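Local coordinates for putative uncharacterized protein (Chaetomium thermophilum, PDB 5T8V) that probably helps load cohesin onto chromatin, this chain being the C-terminal HEAT-repeat part of the cohesin loader Scc2, at residues A[867-872]-A[908-913]; A[860-865]-A[886-891]; A[52-57]-A[84-89]. One frame throughout, in Å; residues are numbered along the deposited sequence.

Interaction 1: residues A[867-872]-A[908-913]; sequences PYIASI and KELLPV
Glu909 OE1 sits 3.7 Å from Ala870 CB while pairing in a salt bridge with Arg866, just ahead of 867-872. The carboxylate thus ties Glu909 to helix 866-870, on which Arg866 lies, at the more exposed margin of the contact. A chi2 of -178° extends the chain to CD, and the carboxylate beyond it meets the alanine methyl.

The remainder is buried and apolar. Leu910 has CG anti to its backbone N (chi1 -165°), and its CD1 serves two isoleucines at once, lying 4.0 Å from Ile869 CG2 and 3.8 Å from Ile872 CD1. Ile872 in turn uses both of its branches: CD1 goes to Leu910, while CG2, anti to the backbone N, lies 4.0 Å from CG2 of Val913. The side chains of Ile872 and Val913 cross obliquely.

This is plain packing between 867-872 and 908-913 in a largely helical HEAT-repeat array. On helix 878-891, Ile869 touches Tyr888 and Ile872 touches Val885, while Leu910 continues onto Val925, Cys928 and Leu929 of helix 919-935.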
ATOM      1  N   PRO A 867      28.963 -49.563  -6.912  1.00 56.81           N
ATOM      2  CA  PRO A 867      27.905 -50.587  -6.898  1.00 56.98           C
ATOM      3  C   PRO A 867      26.658 -50.187  -7.666  1.00 56.12           C
ATOM      4  O   PRO A 867      25.913 -51.071  -8.108  1.00 56.33           O
ATOM      5  CB  PRO A 867      27.610 -50.769  -5.403  1.00 58.05           C
ATOM      6  CG  PRO A 867      28.052 -49.498  -4.770  1.00 58.32           C
ATOM      7  CD  PRO A 867      29.232 -49.034  -5.562  1.00 58.13           C
ATOM      8  N   TYR A 868      26.399 -48.888  -7.840  1.00 55.18           N
ATOM      9  CA  TYR A 868      25.251 -48.471  -8.636  1.00 53.84           C
ATOM     10  C   TYR A 868      25.398 -48.891 -10.093  1.00 54.25           C
ATOM     11  O   TYR A 868      24.396 -49.152 -10.765  1.00 54.59           O
ATOM     12  CB  TYR A 868      25.062 -46.957  -8.546  1.00 52.79           C
ATOM     13  CG  TYR A 868      24.522 -46.472  -7.218  1.00 52.72           C
ATOM     14  CD1 TYR A 868      23.218 -46.755  -6.834  1.00 52.73           C
ATOM     15  CD2 TYR A 868      25.307 -45.718  -6.358  1.00 53.05           C
ATOM     16  CE1 TYR A 868      22.715 -46.311  -5.625  1.00 53.28           C
ATOM     17  CE2 TYR A 868      24.814 -45.267  -5.147  1.00 53.88           C
ATOM     18  CZ  TYR A 868      23.516 -45.566  -4.787  1.00 54.31           C
ATOM     19  OH  TYR A 868      23.019 -45.120  -3.582  1.00 55.44           O
ATOM     20  N   ILE A 869      26.633 -48.967 -10.598  1.00 58.63           N
ATOM     21  CA  ILE A 869      26.845 -49.353 -11.989  1.00 59.14           C
ATOM     22  C   ILE A 869      26.545 -50.834 -12.184  1.00 60.31           C
ATOM     23  O   ILE A 869      25.917 -51.229 -13.173  1.00 61.08           O
ATOM     24  CB  ILE A 869      28.281 -49.008 -12.430  1.00 59.36           C
ATOM     25  CG1 ILE A 869      28.465 -47.492 -12.552  1.00 59.50           C
ATOM     26  CG2 ILE A 869      28.620 -49.666 -13.769  1.00 58.78           C
ATOM     27  CD1 ILE A 869      28.815 -46.805 -11.255  1.00 60.19           C
ATOM     28  N   ALA A 870      26.995 -51.678 -11.252  1.00 67.88           N
ATOM     29  CA  ALA A 870      26.801 -53.115 -11.402  1.00 68.92           C
ATOM     30  C   ALA A 870      25.324 -53.485 -11.418  1.00 69.89           C
ATOM     31  O   ALA A 870      24.939 -54.469 -12.062  1.00 70.49           O
ATOM     32  CB  ALA A 870      27.520 -53.860 -10.278  1.00 69.02           C
ATOM     33  N   SER A 871      24.485 -52.717 -10.729  1.00 58.64           N
ATOM     34  CA  SER A 871      23.064 -53.017 -10.628  1.00 60.00           C
ATOM     35  C   SER A 871      22.228 -52.342 -11.709  1.00 61.43           C
ATOM     36  O   SER A 871      21.003 -52.500 -11.707  1.00 62.00           O
ATOM     37  CB  SER A 871      22.540 -52.608  -9.248  1.00 60.30           C
ATOM     38  OG  SER A 871      22.737 -51.224  -9.012  1.00 59.93           O
ATOM     39  N   ILE A 872      22.849 -51.597 -12.628  1.00 60.15           N
ATOM     40  CA  ILE A 872      22.089 -50.951 -13.695  1.00 60.94           C
ATOM     41  C   ILE A 872      21.293 -51.979 -14.486  1.00 62.47           C
ATOM     42  O   ILE A 872      20.219 -51.669 -15.019  1.00 63.26           O
ATOM     43  CB  ILE A 872      23.035 -50.146 -14.612  1.00 59.46           C
ATOM     44  CG1 ILE A 872      23.531 -48.891 -13.889  1.00 58.45           C
ATOM     45  CG2 ILE A 872      22.336 -49.756 -15.921  1.00 59.31           C
ATOM     46  CD1 ILE A 872      24.620 -48.133 -14.623  1.00 57.99           C
ATOM     47  N   LYS A 908      33.120 -53.487 -18.836  1.00 53.43           N
ATOM     48  CA  LYS A 908      32.648 -54.868 -18.869  1.00 53.61           C
ATOM     49  C   LYS A 908      31.352 -55.041 -18.084  1.00 52.97           C
ATOM     50  O   LYS A 908      30.517 -55.878 -18.448  1.00 51.38           O
ATOM     51  CB  LYS A 908      33.726 -55.811 -18.334  1.00 55.16           C
ATOM     52  CG  LYS A 908      34.763 -56.216 -19.378  1.00 55.86           C
ATOM     53  CD  LYS A 908      35.586 -57.413 -18.917  1.00 56.66           C
ATOM     54  CE  LYS A 908      37.032 -57.038 -18.636  1.00 57.50           C
ATOM     55  NZ  LYS A 908      37.832 -56.879 -19.886  1.00 57.18           N
ATOM     56  N   GLU A 909      31.163 -54.268 -17.013  1.00 48.56           N
ATOM     57  CA  GLU A 909      29.917 -54.303 -16.258  1.00 50.01           C
ATOM     58  C   GLU A 909      28.831 -53.429 -16.869  1.00 48.68           C
ATOM     59  O   GLU A 909      27.672 -53.523 -16.450  1.00 47.87           O
ATOM     60  CB  GLU A 909      30.156 -53.849 -14.815  1.00 53.96           C
ATOM     61  CG  GLU A 909      31.186 -54.672 -14.058  1.00 57.25           C
ATOM     62  CD  GLU A 909      31.359 -54.206 -12.625  1.00 58.82           C
ATOM     63  OE1 GLU A 909      30.650 -53.261 -12.216  1.00 58.59           O
ATOM     64  OE2 GLU A 909      32.205 -54.784 -11.908  1.00 59.87           O
ATOM     65  N   LEU A 910      29.175 -52.592 -17.847  1.00 50.66           N
ATOM     66  CA  LEU A 910      28.264 -51.592 -18.378  1.00 50.54           C
ATOM     67  C   LEU A 910      27.801 -51.890 -19.797  1.00 51.39           C
ATOM     68  O   LEU A 910      26.868 -51.236 -20.274  1.00 51.90           O
ATOM     69  CB  LEU A 910      28.937 -50.211 -18.346  1.00 50.10           C
ATOM     70  CG  LEU A 910      28.050 -48.982 -18.529  1.00 49.42           C
ATOM     71  CD1 LEU A 910      27.093 -48.841 -17.354  1.00 49.08           C
ATOM     72  CD2 LEU A 910      28.913 -47.740 -18.676  1.00 49.83           C
ATOM     73  N   LEU A 911      28.421 -52.846 -20.480  1.00 61.93           N
ATOM     74  CA  LEU A 911      28.032 -53.173 -21.843  1.00 62.98           C
ATOM     75  C   LEU A 911      26.783 -54.051 -21.884  1.00 63.02           C
ATOM     76  O   LEU A 911      25.846 -53.736 -22.629  1.00 65.50           O
ATOM     77  CB  LEU A 911      29.181 -53.866 -22.575  1.00 64.58           C
ATOM     78  CG  LEU A 911      28.953 -54.025 -24.077  1.00 67.42           C
ATOM     79  CD1 LEU A 911      30.229 -53.721 -24.843  1.00 67.47           C
ATOM     80  CD2 LEU A 911      28.444 -55.425 -24.405  1.00 70.39           C
ATOM     81  N   PRO A 912      26.718 -55.151 -21.125  1.00 62.41           N
ATOM     82  CA  PRO A 912      25.553 -56.044 -21.266  1.00 62.03           C
ATOM     83  C   PRO A 912      24.219 -55.365 -21.004  1.00 60.30           C
ATOM     84  O   PRO A 912      23.202 -55.794 -21.565  1.00 60.14           O
ATOM     85  CB  PRO A 912      25.834 -57.156 -20.243  1.00 63.81           C
ATOM     86  CG  PRO A 912      26.863 -56.607 -19.330  1.00 64.06           C
ATOM     87  CD  PRO A 912      27.684 -55.677 -20.144  1.00 62.85           C
ATOM     88  N   VAL A 913      24.183 -54.314 -20.179  1.00 43.54           N
ATOM     89  CA  VAL A 913      22.926 -53.623 -19.904  1.00 42.98           C
ATOM     90  C   VAL A 913      22.375 -52.915 -21.130  1.00 41.52           C
ATOM     91  O   VAL A 913      21.210 -52.503 -21.126  1.00 41.26           O
ATOM     92  CB  VAL A 913      23.083 -52.598 -18.758  1.00 42.91           C
ATOM     93  CG1 VAL A 913      23.779 -53.235 -17.555  1.00 44.83           C
ATOM     94  CG2 VAL A 913      23.839 -51.358 -19.223  1.00 41.56           C
TER

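Interaction 2: residues A[860-865]-A[886-891]; sequences EQLRLL and VIYRRV
Tyr888 OH donates a hydrogen bond to Leu862 O at 2.5 Å, a length not to be weighed closely at this resolution, and it is the one polar link between 860-865 and 886-891. The carbonyl oxygen lies at the edge of the tyrosine ring, in its plane; seen from the carbonyl, the hydroxyl is tilted 32° from the C=O plane, with a C=O...O angle of 146°. A second polar pair stays within 860-865: Arg863 NH2 and Glu860 OE1 form a salt bridge that is purely electrostatic, since the oxygen lies well out of the guanidinium plane and no N-H is aimed at it. The arginine is also poorly ordered, which makes the pair less certain.

In this HEAT-type stacking of helices, the hydroxyl of Tyr888 on helix 878-891 reaches a backbone carbonyl of 860-865, where the helical bonding is weak or irregular. A phenylalanine in place of Tyr888 would probably leave that buried carbonyl without this donor.

Apolar contacts do the rest. Leu862 and the tyrosine run alongside each other in opposing senses, Leu862 CG 3.5 Å from Tyr888 CE1. Leu862 also meets Val891 tip to tip, CD2 to CG1 at 3.6 Å. The side chains of Leu865 and Ile887 cross at about a right angle, CD1 to CG2 4.0 Å, and Leu865 extends to Leu843 of helix 839-852 and Phe823 of helix 808-824.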
ATOM      1  N   GLU A 860      38.122 -41.200  -5.738  1.00 83.49           N
ATOM      2  CA  GLU A 860      37.710 -41.993  -4.584  1.00 85.53           C
ATOM      3  C   GLU A 860      36.197 -41.980  -4.410  1.00 82.59           C
ATOM      4  O   GLU A 860      35.604 -42.985  -4.002  1.00 81.17           O
ATOM      5  CB  GLU A 860      38.397 -41.475  -3.320  1.00 87.76           C
ATOM      6  CG  GLU A 860      39.902 -41.697  -3.294  1.00 91.28           C
ATOM      7  CD  GLU A 860      40.278 -43.166  -3.217  1.00 93.70           C
ATOM      8  OE1 GLU A 860      39.366 -44.012  -3.093  1.00 92.72           O
ATOM      9  OE2 GLU A 860      41.486 -43.477  -3.281  1.00 96.72           O
ATOM     10  N   GLN A 861      35.556 -40.853  -4.709  1.00 58.16           N
ATOM     11  CA  GLN A 861      34.110 -40.748  -4.568  1.00 59.06           C
ATOM     12  C   GLN A 861      33.357 -41.219  -5.805  1.00 61.48           C
ATOM     13  O   GLN A 861      32.139 -41.416  -5.730  1.00 59.89           O
ATOM     14  CB  GLN A 861      33.713 -39.311  -4.218  1.00 57.80           C
ATOM     15  CG  GLN A 861      34.231 -38.231  -5.161  1.00 55.94           C
ATOM     16  CD  GLN A 861      34.015 -36.811  -4.643  1.00 52.98           C
ATOM     17  OE1 GLN A 861      34.188 -35.854  -5.391  1.00 51.68           O
ATOM     18  NE2 GLN A 861      33.652 -36.664  -3.369  1.00 51.60           N
ATOM     19  N   LEU A 862      34.044 -41.409  -6.934  1.00 54.99           N
ATOM     20  CA  LEU A 862      33.461 -42.183  -8.022  1.00 57.75           C
ATOM     21  C   LEU A 862      33.443 -43.670  -7.698  1.00 54.42           C
ATOM     22  O   LEU A 862      32.630 -44.408  -8.263  1.00 51.26           O
ATOM     23  CB  LEU A 862      34.230 -41.948  -9.322  1.00 63.59           C
ATOM     24  CG  LEU A 862      33.682 -40.836 -10.217  1.00 67.16           C
ATOM     25  CD1 LEU A 862      33.647 -39.509  -9.476  1.00 69.72           C
ATOM     26  CD2 LEU A 862      34.510 -40.729 -11.487  1.00 69.64           C
ATOM     27  N   ARG A 863      34.323 -44.118  -6.799  1.00102.38           N
ATOM     28  CA  ARG A 863      34.313 -45.503  -6.354  1.00104.63           C
ATOM     29  C   ARG A 863      33.132 -45.802  -5.441  1.00102.04           C
ATOM     30  O   ARG A 863      32.729 -46.965  -5.329  1.00104.88           O
ATOM     31  CB  ARG A 863      35.626 -45.821  -5.638  1.00109.13           C
ATOM     32  CG  ARG A 863      35.810 -47.282  -5.260  1.00112.02           C
ATOM     33  CD  ARG A 863      37.103 -47.485  -4.487  1.00115.54           C
ATOM     34  NE  ARG A 863      37.104 -46.746  -3.226  1.00118.19           N
ATOM     35  CZ  ARG A 863      38.157 -46.635  -2.421  1.00120.51           C
ATOM     36  NH1 ARG A 863      39.309 -47.210  -2.740  1.00122.35           N
ATOM     37  NH2 ARG A 863      38.059 -45.943  -1.294  1.00121.47           N
ATOM     38  N   LEU A 864      32.570 -44.783  -4.784  1.00 66.58           N
ATOM     39  CA  LEU A 864      31.398 -45.005  -3.944  1.00 64.71           C
ATOM     40  C   LEU A 864      30.153 -45.249  -4.785  1.00 54.80           C
ATOM     41  O   LEU A 864      29.235 -45.949  -4.343  1.00 51.91           O
ATOM     42  CB  LEU A 864      31.181 -43.812  -3.014  1.00 70.91           C
ATOM     43  CG  LEU A 864      32.387 -43.399  -2.168  1.00 74.68           C
ATOM     44  CD1 LEU A 864      32.012 -42.257  -1.238  1.00 74.70           C
ATOM     45  CD2 LEU A 864      32.946 -44.576  -1.375  1.00 76.10           C
ATOM     46  N   LEU A 865      30.100 -44.678  -5.989  1.00 64.88           N
ATOM     47  CA  LEU A 865      29.025 -44.973  -6.926  1.00 58.55           C
ATOM     48  C   LEU A 865      29.210 -46.314  -7.621  1.00 57.34           C
ATOM     49  O   LEU A 865      28.285 -46.774  -8.298  1.00 58.38           O
ATOM     50  CB  LEU A 865      28.928 -43.865  -7.978  1.00 54.67           C
ATOM     51  CG  LEU A 865      28.769 -42.437  -7.447  1.00 53.97           C
ATOM     52  CD1 LEU A 865      28.764 -41.441  -8.593  1.00 53.48           C
ATOM     53  CD2 LEU A 865      27.502 -42.299  -6.614  1.00 53.30           C
ATOM     54  N   VAL A 886      25.793 -40.472 -15.906  1.00 37.80           N
ATOM     55  CA  VAL A 886      26.108 -39.115 -16.342  1.00 38.77           C
ATOM     56  C   VAL A 886      27.275 -38.556 -15.537  1.00 39.37           C
ATOM     57  O   VAL A 886      28.115 -37.818 -16.068  1.00 40.56           O
ATOM     58  CB  VAL A 886      24.860 -38.219 -16.237  1.00 38.62           C
ATOM     59  CG1 VAL A 886      25.232 -36.743 -16.368  1.00 39.70           C
ATOM     60  CG2 VAL A 886      23.861 -38.599 -17.318  1.00 38.61           C
ATOM     61  N   ILE A 887      27.350 -38.892 -14.250  1.00 42.35           N
ATOM     62  CA  ILE A 887      28.456 -38.414 -13.430  1.00 44.70           C
ATOM     63  C   ILE A 887      29.771 -39.016 -13.910  1.00 47.01           C
ATOM     64  O   ILE A 887      30.805 -38.338 -13.931  1.00 48.70           O
ATOM     65  CB  ILE A 887      28.192 -38.718 -11.944  1.00 44.24           C
ATOM     66  CG1 ILE A 887      27.008 -37.884 -11.445  1.00 43.96           C
ATOM     67  CG2 ILE A 887      29.432 -38.414 -11.098  1.00 45.27           C
ATOM     68  CD1 ILE A 887      26.483 -38.298 -10.086  1.00 43.15           C
ATOM     69  N   TYR A 888      29.761 -40.294 -14.298  1.00 55.50           N
ATOM     70  CA  TYR A 888      30.953 -40.881 -14.903  1.00 57.90           C
ATOM     71  C   TYR A 888      31.249 -40.245 -16.254  1.00 59.53           C
ATOM     72  O   TYR A 888      32.410 -39.966 -16.578  1.00 60.76           O
ATOM     73  CB  TYR A 888      30.778 -42.394 -15.059  1.00 57.63           C
ATOM     74  CG  TYR A 888      31.084 -43.215 -13.822  1.00 58.61           C
ATOM     75  CD1 TYR A 888      31.270 -42.614 -12.583  1.00 59.92           C
ATOM     76  CD2 TYR A 888      31.201 -44.597 -13.900  1.00 58.94           C
ATOM     77  CE1 TYR A 888      31.554 -43.365 -11.459  1.00 60.70           C
ATOM     78  CE2 TYR A 888      31.486 -45.357 -12.782  1.00 59.54           C
ATOM     79  CZ  TYR A 888      31.662 -44.735 -11.565  1.00 60.30           C
ATOM     80  OH  TYR A 888      31.945 -45.488 -10.449  1.00 60.58           O
ATOM     81  N   ARG A 889      30.209 -40.006 -17.050  1.00 64.58           N
ATOM     82  CA  ARG A 889      30.383 -39.401 -18.366  1.00 66.48           C
ATOM     83  C   ARG A 889      31.085 -38.052 -18.265  1.00 68.89           C
ATOM     84  O   ARG A 889      32.014 -37.763 -19.029  1.00 69.39           O
ATOM     85  CB  ARG A 889      29.014 -39.257 -19.035  1.00 66.34           C
ATOM     86  CG  ARG A 889      29.004 -38.516 -20.360  1.00 68.13           C
ATOM     87  CD  ARG A 889      27.585 -38.455 -20.904  1.00 68.08           C
ATOM     88  NE  ARG A 889      27.492 -37.730 -22.166  1.00 70.00           N
ATOM     89  CZ  ARG A 889      26.373 -37.604 -22.873  1.00 70.99           C
ATOM     90  NH1 ARG A 889      25.247 -38.159 -22.445  1.00 69.95           N
ATOM     91  NH2 ARG A 889      26.379 -36.926 -24.013  1.00 73.12           N
ATOM     92  N   ARG A 890      30.657 -37.214 -17.319  1.00 76.75           N
ATOM     93  CA  ARG A 890      31.204 -35.867 -17.208  1.00 78.76           C
ATOM     94  C   ARG A 890      32.524 -35.849 -16.444  1.00 78.78           C
ATOM     95  O   ARG A 890      33.449 -35.118 -16.814  1.00 80.30           O
ATOM     96  CB  ARG A 890      30.189 -34.950 -16.522  1.00 78.92           C
ATOM     97  CG  ARG A 890      28.909 -34.724 -17.313  1.00 79.72           C
ATOM     98  CD  ARG A 890      29.128 -33.757 -18.466  1.00 83.32           C
ATOM     99  NE  ARG A 890      27.870 -33.390 -19.118  1.00 84.68           N
ATOM    100  CZ  ARG A 890      27.350 -34.011 -20.175  1.00 85.94           C
ATOM    101  NH1 ARG A 890      27.971 -35.046 -20.727  1.00 85.87           N
ATOM    102  NH2 ARG A 890      26.199 -33.593 -20.686  1.00 86.10           N
ATOM    103  N   VAL A 891      32.631 -36.647 -15.384  1.00 66.89           N
ATOM    104  CA  VAL A 891      33.802 -36.591 -14.513  1.00 68.75           C
ATOM    105  C   VAL A 891      34.964 -37.364 -15.116  1.00 72.77           C
ATOM    106  O   VAL A 891      36.065 -36.832 -15.295  1.00 73.86           O
ATOM    107  CB  VAL A 891      33.455 -37.126 -13.111  1.00 67.73           C
ATOM    108  CG1 VAL A 891      34.707 -37.203 -12.235  1.00 68.31           C
ATOM    109  CG2 VAL A 891      32.394 -36.253 -12.452  1.00 66.63           C
TER

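Interaction 3: residues A[52-57]-A[84-89]; sequences ATLAAP and IYLLRL
Leu89 CD1, which packs against Leu54, also lies over one face of the Tyr85 ring, 4.1 Å above its plane and offset toward the rim. That ring, set with CG anti to the backbone N (chi1 -176°), is engaged edge-to-face with Phe28 of helix 9-36. Tyr85 does not itself touch 52-57; it backs the leucine that does.

Leu54 carries most of the contact from the strand side. Its CD1 meets two methyl groups of 84-89. The Leu54 and Leu86 side chains cross at about a right angle, CD1 to CD1; that of Leu89 runs obliquely to Leu54, with its CD1 3.9 Å from Leu54 CD1. The other branch of Leu89 turns to the strand backbone, CD2 lying 3.7 Å from Ala52 O. Thr53 adds a looser touch, CG2 to Leu89 O at 4.0 Å. Every one of the touching residues is buried, and the grip is by van der Waals contact alone.

Leu54 is further wrapped by Ala27 and Val31 of helix 9-36 and by Gln59 and Leu62 of helix 56-71, the helix whose N-cap is Ala55. The axes of strand 52-54 and of segment 84-89 of helix 81-96 approach to 8.7 Å and run at 103°. The strand pairs antiparallel with strand 44-46, Thr53 bonding to Ile45, so the arrangement is that of a small two-stranded hairpin whose Leu54 side chain packs among helices 9-36, 56-71 and 81-96 of a mostly helical fold.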
ATOM      1  N   ALA A  52      -7.670  64.268  46.778  1.00 47.23           N
ATOM      2  CA  ALA A  52      -6.621  63.408  47.310  1.00 44.97           C
ATOM      3  C   ALA A  52      -7.120  61.969  47.320  1.00 42.75           C
ATOM      4  O   ALA A  52      -8.159  61.672  47.920  1.00 43.38           O
ATOM      5  CB  ALA A  52      -6.206  63.851  48.713  1.00 46.57           C
ATOM      6  N   THR A  53      -6.394  61.072  46.662  1.00 37.48           N
ATOM      7  CA  THR A  53      -6.896  59.737  46.381  1.00 34.59           C
ATOM      8  C   THR A  53      -6.288  58.716  47.338  1.00 33.47           C
ATOM      9  O   THR A  53      -5.452  59.032  48.184  1.00 34.52           O
ATOM     10  CB  THR A  53      -6.605  59.360  44.928  1.00 33.20           C
ATOM     11  OG1 THR A  53      -5.191  59.382  44.702  1.00 33.59           O
ATOM     12  CG2 THR A  53      -7.286  60.337  43.980  1.00 33.67           C
ATOM     13  N   LEU A  54      -6.732  57.468  47.206  1.00 32.94           N
ATOM     14  CA  LEU A  54      -6.194  56.366  47.989  1.00 31.13           C
ATOM     15  C   LEU A  54      -5.083  55.680  47.207  1.00 29.62           C
ATOM     16  O   LEU A  54      -5.190  55.486  45.992  1.00 29.42           O
ATOM     17  CB  LEU A  54      -7.296  55.361  48.333  1.00 30.58           C
ATOM     18  CG  LEU A  54      -8.456  55.886  49.187  1.00 31.91           C
ATOM     19  CD1 LEU A  54      -9.561  54.849  49.282  1.00 31.21           C
ATOM     20  CD2 LEU A  54      -7.982  56.275  50.577  1.00 33.76           C
ATOM     21  N   ALA A  55      -4.012  55.321  47.907  1.00 24.24           N
ATOM     22  CA  ALA A  55      -2.882  54.678  47.257  1.00 23.48           C
ATOM     23  C   ALA A  55      -3.225  53.236  46.886  1.00 22.97           C
ATOM     24  O   ALA A  55      -4.192  52.650  47.375  1.00 22.14           O
ATOM     25  CB  ALA A  55      -1.652  54.712  48.161  1.00 24.35           C
ATOM     26  N   ALA A  56      -2.411  52.665  46.000  1.00 36.33           N
ATOM     27  CA  ALA A  56      -2.675  51.308  45.530  1.00 36.18           C
ATOM     28  C   ALA A  56      -2.696  50.279  46.655  1.00 37.60           C
ATOM     29  O   ALA A  56      -3.570  49.395  46.627  1.00 39.28           O
ATOM     30  CB  ALA A  56      -1.644  50.922  44.465  1.00 35.64           C
ATOM     31  N   PRO A  57      -1.798  50.314  47.644  1.00 26.35           N
ATOM     32  CA  PRO A  57      -1.822  49.279  48.690  1.00 26.29           C
ATOM     33  C   PRO A  57      -3.059  49.368  49.570  1.00 26.98           C
ATOM     34  O   PRO A  57      -3.704  48.353  49.866  1.00 28.08           O
ATOM     35  CB  PRO A  57      -0.542  49.553  49.491  1.00 26.22           C
ATOM     36  CG  PRO A  57       0.309  50.397  48.599  1.00 25.71           C
ATOM     37  CD  PRO A  57      -0.645  51.216  47.798  1.00 25.84           C
ATOM     38  N   ILE A  84     -20.500  55.726  48.764  1.00 39.41           N
ATOM     39  CA  ILE A  84     -20.468  56.732  47.708  1.00 38.89           C
ATOM     40  C   ILE A  84     -19.178  57.534  47.789  1.00 38.08           C
ATOM     41  O   ILE A  84     -18.608  57.930  46.765  1.00 37.11           O
ATOM     42  CB  ILE A  84     -21.706  57.644  47.801  1.00 42.38           C
ATOM     43  CG1 ILE A  84     -22.970  56.869  47.424  1.00 43.07           C
ATOM     44  CG2 ILE A  84     -21.562  58.869  46.895  1.00 43.01           C
ATOM     45  CD1 ILE A  84     -23.932  56.684  48.571  1.00 45.22           C
ATOM     46  N   TYR A  85     -18.699  57.793  49.008  1.00 35.87           N
ATOM     47  CA  TYR A  85     -17.462  58.550  49.170  1.00 34.55           C
ATOM     48  C   TYR A  85     -16.268  57.758  48.651  1.00 31.05           C
ATOM     49  O   TYR A  85     -15.413  58.305  47.943  1.00 29.49           O
ATOM     50  CB  TYR A  85     -17.271  58.926  50.640  1.00 35.54           C
ATOM     51  CG  TYR A  85     -16.062  59.797  50.907  1.00 34.59           C
ATOM     52  CD1 TYR A  85     -15.852  60.968  50.190  1.00 34.69           C
ATOM     53  CD2 TYR A  85     -15.137  59.454  51.885  1.00 34.24           C
ATOM     54  CE1 TYR A  85     -14.749  61.769  50.432  1.00 35.26           C
ATOM     55  CE2 TYR A  85     -14.032  60.248  52.136  1.00 34.78           C
ATOM     56  CZ  TYR A  85     -13.844  61.405  51.407  1.00 35.28           C
ATOM     57  OH  TYR A  85     -12.747  62.199  51.653  1.00 36.03           O
ATOM     58  N   LEU A  86     -16.194  56.468  48.985  1.00 35.87           N
ATOM     59  CA  LEU A  86     -15.129  55.634  48.443  1.00 32.74           C
ATOM     60  C   LEU A  86     -15.191  55.599  46.921  1.00 32.37           C
ATOM     61  O   LEU A  86     -14.160  55.715  46.246  1.00 31.95           O
ATOM     62  CB  LEU A  86     -15.224  54.223  49.022  1.00 31.67           C
ATOM     63  CG  LEU A  86     -14.178  53.207  48.547  1.00 29.39           C
ATOM     64  CD1 LEU A  86     -12.768  53.735  48.741  1.00 28.78           C
ATOM     65  CD2 LEU A  86     -14.350  51.884  49.282  1.00 29.24           C
ATOM     66  N   LEU A  87     -16.394  55.456  46.359  1.00 26.50           N
ATOM     67  CA  LEU A  87     -16.530  55.495  44.907  1.00 25.94           C
ATOM     68  C   LEU A  87     -16.096  56.840  44.339  1.00 26.95           C
ATOM     69  O   LEU A  87     -15.623  56.909  43.198  1.00 26.03           O
ATOM     70  CB  LEU A  87     -17.974  55.190  44.502  1.00 26.47           C
ATOM     71  CG  LEU A  87     -18.382  53.713  44.519  1.00 25.22           C
ATOM     72  CD1 LEU A  87     -19.883  53.577  44.315  1.00 26.24           C
ATOM     73  CD2 LEU A  87     -17.631  52.916  43.455  1.00 23.39           C
ATOM     74  N   ARG A  88     -16.239  57.917  45.115  1.00 37.83           N
ATOM     75  CA  ARG A  88     -15.788  59.220  44.642  1.00 39.22           C
ATOM     76  C   ARG A  88     -14.267  59.302  44.639  1.00 36.20           C
ATOM     77  O   ARG A  88     -13.671  59.801  43.678  1.00 34.34           O
ATOM     78  CB  ARG A  88     -16.382  60.334  45.503  1.00 43.73           C
ATOM     79  CG  ARG A  88     -16.351  61.698  44.827  1.00 48.37           C
ATOM     80  CD  ARG A  88     -16.536  62.840  45.819  1.00 53.79           C
ATOM     81  NE  ARG A  88     -16.748  64.117  45.139  1.00 57.22           N
ATOM     82  CZ  ARG A  88     -15.788  64.835  44.562  1.00 57.92           C
ATOM     83  NH1 ARG A  88     -14.531  64.409  44.568  1.00 56.88           N
ATOM     84  NH2 ARG A  88     -16.088  65.984  43.969  1.00 60.23           N
ATOM     85  N   LEU A  89     -13.620  58.824  45.705  1.00 29.97           N
ATOM     86  CA  LEU A  89     -12.163  58.759  45.712  1.00 28.69           C
ATOM     87  C   LEU A  89     -11.653  57.934  44.538  1.00 27.39           C
ATOM     88  O   LEU A  89     -10.697  58.328  43.854  1.00 27.19           O
ATOM     89  CB  LEU A  89     -11.670  58.171  47.033  1.00 28.12           C
ATOM     90  CG  LEU A  89     -12.088  58.907  48.309  1.00 30.59           C
ATOM     91  CD1 LEU A  89     -11.600  58.153  49.536  1.00 31.47           C
ATOM     92  CD2 LEU A  89     -11.566  60.339  48.322  1.00 31.44           C
TER

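Interaction 3 closes first along the chain, joining strand 52-54 to helix 81-96; interactions 2 and 1 follow some 770 residues later, on the opposite side of the chain's centre. Their centres lie about 121 Å and 131 Å from that of interaction 3, and their nearest atoms about 106 Å and 110 Å from it, so these are separate contacts with no atoms in touch. Interactions 1 and 2, by contrast, have centres about 13 Å apart and interlock: their segments alternate in sequence, and Ile869 CD1 packs 3.4 Å from Tyr888 CE2. Helix 878-891 thus bears both helix 859-862 and helix 866-870. The layout illustrates how an elongated HEAT-repeat protein is built from local contacts between neighbours.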